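Local atomic coordinates of 6-phosphogluconate dehydrogenase (Decarboxylating) (Geobacter metallireducens, PDB entry 4E21), a protein that probably catalyses the NADP-dependent oxidative decarboxylation of 6-phosphogluconate in the pentose phosphate pathway. Residues G26-G31 and R83-M88; E47-D52 and E73-K78. All blocks are in the same frame, centred on the assembly; numbering follows the deposited sequence.

Contact 1: G26-G31 and R83-M88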
# COMPACT_ATOMS: atom_id res chain seq x y z
N GLY B 26 32.17 27.13 17.29
CA GLY B 26 32.30 26.09 18.28
C GLY B 26 31.45 24.92 17.83
O GLY B 26 30.37 25.12 17.29
N MSE B 27 31.94 23.71 18.06
CA MSE B 27 31.22 22.50 17.67
C MSE B 27 31.11 21.61 18.88
O MSE B 27 32.12 21.28 19.50
CB MSE B 27 32.00 21.79 16.57
CG MSE B 27 31.45 20.42 16.15
SE MSE B 27 29.76 20.54 15.20
CE MSE B 27 28.72 19.73 16.57
N ILE B 28 29.89 21.24 19.24
CA ILE B 28 29.71 20.28 20.33
C ILE B 28 29.15 19.00 19.77
O ILE B 28 28.16 19.03 19.04
CB ILE B 28 28.71 20.78 21.40
CG1 ILE B 28 29.22 22.04 22.09
CG2 ILE B 28 28.42 19.68 22.41
CD1 ILE B 28 28.21 22.63 23.09
N GLY B 29 29.74 17.87 20.14
CA GLY B 29 29.33 16.58 19.59
C GLY B 29 30.33 16.18 18.53
O GLY B 29 30.30 16.68 17.40
N LEU B 30 31.24 15.28 18.90
CA LEU B 30 32.42 15.02 18.09
C LEU B 30 32.42 13.59 17.58
O LEU B 30 33.47 12.94 17.50
CB LEU B 30 33.70 15.30 18.89
CG LEU B 30 33.92 16.72 19.41
CD1 LEU B 30 35.34 16.84 19.88
CD2 LEU B 30 33.63 17.75 18.33
N GLY B 31 31.23 13.09 17.26
CA GLY B 31 31.10 11.86 16.51
C GLY B 31 31.51 12.08 15.07
O GLY B 31 31.99 13.16 14.69
N ARG B 83 28.80 34.60 19.66
CA ARG B 83 29.27 33.25 19.39
C ARG B 83 28.47 32.58 18.30
O ARG B 83 27.31 32.94 18.08
CB ARG B 83 29.18 32.41 20.65
CG ARG B 83 30.00 32.94 21.77
CD ARG B 83 29.83 32.05 22.95
NE ARG B 83 30.67 32.44 24.06
CZ ARG B 83 30.27 33.22 25.07
NH1 ARG B 83 29.04 33.69 25.10
NH2 ARG B 83 31.11 33.50 26.05
N VAL B 84 29.10 31.62 17.63
CA VAL B 84 28.41 30.68 16.76
C VAL B 84 28.63 29.25 17.26
O VAL B 84 29.74 28.72 17.17
CB VAL B 84 28.88 30.78 15.31
CG1 VAL B 84 28.36 29.56 14.49
CG2 VAL B 84 28.38 32.07 14.73
N VAL B 85 27.57 28.63 17.79
CA VAL B 85 27.69 27.29 18.37
C VAL B 85 26.88 26.23 17.60
O VAL B 85 25.67 26.33 17.51
CB VAL B 85 27.24 27.26 19.85
CG1 VAL B 85 27.45 25.86 20.46
CG2 VAL B 85 27.96 28.35 20.66
N TRP B 86 27.57 25.23 17.07
CA TRP B 86 26.93 24.15 16.32
C TRP B 86 26.80 22.88 17.16
O TRP B 86 27.77 22.43 17.78
CB TRP B 86 27.75 23.86 15.06
CG TRP B 86 27.02 23.09 14.00
CD1 TRP B 86 26.61 21.78 14.06
CD2 TRP B 86 26.66 23.56 12.69
NE1 TRP B 86 26.01 21.42 12.88
CE2 TRP B 86 26.02 22.49 12.03
CE3 TRP B 86 26.79 24.78 12.03
CZ2 TRP B 86 25.52 22.61 10.73
CZ3 TRP B 86 26.31 24.90 10.74
CH2 TRP B 86 25.68 23.82 10.11
N LEU B 87 25.58 22.32 17.24
CA LEU B 87 25.35 21.06 17.95
C LEU B 87 25.21 19.90 16.96
O LEU B 87 24.45 19.98 16.01
CB LEU B 87 24.10 21.13 18.84
CG LEU B 87 23.93 22.28 19.85
CD1 LEU B 87 22.59 22.19 20.56
CD2 LEU B 87 25.05 22.29 20.89
N MSE B 88 25.98 18.83 17.19
CA MSE B 88 25.83 17.56 16.49
C MSE B 88 25.76 16.46 17.55
O MSE B 88 26.54 15.51 17.53
CB MSE B 88 26.99 17.26 15.54
CG MSE B 88 26.94 17.94 14.18
SE MSE B 88 25.16 17.93 13.35
CE MSE B 88 25.65 17.72 11.51
O HOH W 1 28.72 14.04 16.01
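The carbonyl of V84 receives N-H of G26, O to N 2.9 Å, starting the pairing of two neighbouring parallel strands inside a Rossmann-type sheet. V85 sends its side chain to the sheet face that I28 and L87 share; the beta-branched valine suits an extended backbone, and M101 and F75 of flanking helices pack on it. W86 pairs through both its backbone groups: its N reaches G26 O at 2.8 Å, and its O takes the N-H of I28, a nearly straight bond of 173°. G26 adds no side chain to the face that V85 and I28 fill. The large flat indole of W86 lies on the other face with the flexible chain of M27, a selenomethionine, the two packing against M37 and V38 of helix 32-43. There CG of M27 is anti to the backbone N (chi1 174°), and the bend at chi2 brings SE to 3.6 Å from W86 CD1, an oblique Met-aromatic contact. L87 returns to the first face, its CD2 3.9 Å from CD1 of I28, the two lying side by side. M88 N donates to I28 O at 2.9 Å, while M88 O accepts from a water that is held weakly by G29 O and G31 N. A side chain on G29 would run into M88 O, so glycine fits this turn, which opens what looks like the dinucleotide-binding GxGxxG loop. With the buried peptide groups bonded to one another and both faces greased by apolar side chains, the strands would probably make a firm base for that loop.

Contact 2: E47-D52 and E73-K78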
# COMPACT_ATOMS: atom_id res chain seq x y z
N GLU B 47 37.81 28.96 12.06
CA GLU B 47 38.44 28.63 13.33
C GLU B 47 37.50 27.87 14.25
O GLU B 47 36.52 28.43 14.74
CB GLU B 47 38.88 29.90 14.06
CG GLU B 47 40.20 30.46 13.61
CD GLU B 47 40.67 31.63 14.47
OE1 GLU B 47 40.78 31.46 15.71
OE2 GLU B 47 40.94 32.72 13.91
N CYS B 48 37.82 26.62 14.52
CA CYS B 48 36.91 25.78 15.29
C CYS B 48 37.42 25.51 16.69
O CYS B 48 38.62 25.33 16.90
CB CYS B 48 36.65 24.46 14.57
SG CYS B 48 36.02 24.66 12.88
N VAL B 49 36.50 25.49 17.65
CA VAL B 49 36.80 25.06 19.00
C VAL B 49 35.79 23.97 19.22
O VAL B 49 34.62 24.17 18.93
CB VAL B 49 36.55 26.17 20.05
CG1 VAL B 49 36.64 25.60 21.47
CG2 VAL B 49 37.51 27.33 19.86
N VAL B 50 36.23 22.82 19.72
CA VAL B 50 35.32 21.69 19.85
C VAL B 50 35.20 21.22 21.29
O VAL B 50 36.01 21.56 22.15
CB VAL B 50 35.74 20.50 18.96
CG1 VAL B 50 36.07 21.01 17.58
CG2 VAL B 50 36.93 19.75 19.57
N TYR B 51 34.17 20.42 21.53
CA TYR B 51 33.92 19.91 22.86
C TYR B 51 32.99 18.70 22.82
O TYR B 51 32.07 18.62 21.99
CB TYR B 51 33.33 21.01 23.76
CG TYR B 51 32.91 20.47 25.10
CD1 TYR B 51 33.87 20.10 26.05
CD2 TYR B 51 31.58 20.28 25.41
CE1 TYR B 51 33.49 19.57 27.27
CE2 TYR B 51 31.19 19.77 26.63
CZ TYR B 51 32.15 19.41 27.56
OH TYR B 51 31.74 18.89 28.77
N ASP B 52 33.21 17.76 23.72
CA ASP B 52 32.36 16.59 23.83
C ASP B 52 32.43 16.01 25.24
O ASP B 52 33.50 15.95 25.85
CB ASP B 52 32.78 15.53 22.78
CG ASP B 52 31.70 14.49 22.54
OD1 ASP B 52 31.43 13.65 23.43
OD2 ASP B 52 31.12 14.49 21.43
N GLU B 73 32.26 25.25 30.27
CA GLU B 73 32.74 26.57 30.70
C GLU B 73 33.91 27.09 29.87
O GLU B 73 33.84 28.20 29.32
CB GLU B 73 33.10 26.57 32.19
CG GLU B 73 31.88 26.57 33.12
CD GLU B 73 31.26 25.19 33.28
OE1 GLU B 73 31.79 24.22 32.68
OE2 GLU B 73 30.23 25.07 33.99
N GLU B 74 34.98 26.30 29.78
CA GLU B 74 36.11 26.68 28.94
C GLU B 74 35.69 26.85 27.48
O GLU B 74 36.19 27.73 26.76
CB GLU B 74 37.23 25.64 29.02
CG GLU B 74 38.49 26.13 28.32
CD GLU B 74 39.48 25.03 28.02
OE1 GLU B 74 39.32 23.92 28.58
OE2 GLU B 74 40.41 25.27 27.22
N PHE B 75 34.78 25.99 27.03
CA PHE B 75 34.25 26.08 25.68
C PHE B 75 33.66 27.48 25.44
O PHE B 75 34.08 28.19 24.54
CB PHE B 75 33.20 25.00 25.45
CG PHE B 75 32.58 25.03 24.10
CD1 PHE B 75 33.25 24.52 22.99
CD2 PHE B 75 31.30 25.54 23.93
CE1 PHE B 75 32.67 24.53 21.72
CE2 PHE B 75 30.70 25.55 22.66
CZ PHE B 75 31.40 25.04 21.55
N CYS B 76 32.68 27.87 26.24
CA CYS B 76 32.07 29.19 26.05
C CYS B 76 33.07 30.32 26.24
O CYS B 76 33.04 31.34 25.52
CB CYS B 76 30.88 29.36 26.97
SG CYS B 76 29.56 28.24 26.53
N ALA B 77 33.96 30.13 27.21
CA ALA B 77 35.01 31.08 27.50
C ALA B 77 35.87 31.35 26.26
O ALA B 77 36.25 32.51 26.01
CB ALA B 77 35.88 30.56 28.63
N LYS B 78 36.15 30.29 25.50
CA LYS B 78 37.07 30.36 24.37
C LYS B 78 36.42 30.95 23.12
O LYS B 78 37.11 31.31 22.17
CB LYS B 78 37.59 28.97 24.04
CG LYS B 78 38.66 28.45 24.97
CD LYS B 78 39.30 27.21 24.38
CE LYS B 78 40.73 27.01 24.89
NZ LYS B 78 41.42 25.96 24.08
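Strand 47-51, the outermost on its side of the Rossmann-type sheet within this chain, is covered on one face by helix 72-78, and F75 is the main side chain joining them. The two segments run nearly antiparallel, at 168°, with axes 8.9 Å apart, room enough for one layer of side chains. F75 has CG anti to its own backbone nitrogen (chi1 179°), which throws the ring off the helix and onto the strand. Its CD1 corner does most of the touching: Y51 CB stands 3.6 Å from F75 CD1, oblique to the ring, and V49 CG1 lies 3.9 Å from the same atom. CE1 meets V49 O at 3.4 Å, the oxygen sitting at the ring edge, near its plane, where the slightly positive aromatic hydrogens would make a polar neighbour tolerable. An alanine here removes the ring, and is likely to open a gap between helix and strand that leaves Y51 CB without its partner and V49 CG1 with K78 CD alone from the helix. V49, beta-branched, suits a strand and offers the ring a compact surface. At the margin, K78 lays its aliphatic chain beside V49, CD to CG1 4.3 Å, and carries its ammonium on to polar partners; lysine can thus be greasy along its length and charged at the tip. NZ donates to G68 O, its stronger partner, and forms a salt bridge with E74 OE2 at 3.4 Å. F75 also reaches I28 of the adjoining strand 24-28, whereas V50, turned away from the helix, packs on V38 of helix 32-43 and L61 of helix 55-63 across the sheet.

From the N terminus the chain runs up strand 24-28 into the glycine turn; helix 32-43 runs back, and strand 47-51 then goes the same way as the first strand, a beta-alpha-beta crossover. After helix 55-63, helix 72-78 packs on that strand, closing the shorter loop of contact 2; strand 84-87 then closes the longer loop of contact 1, which wholly encloses the shorter one. Contact 1 pairs strand 24-28 with 84-87 on one flank, contact 2 seats helix 72-78 on strand 47-51, and a probable bond from M27 N to V49 O joins the other flank. D52 OD2 probably accepts L30 N, tying the end of the edge strand to the glycine turn.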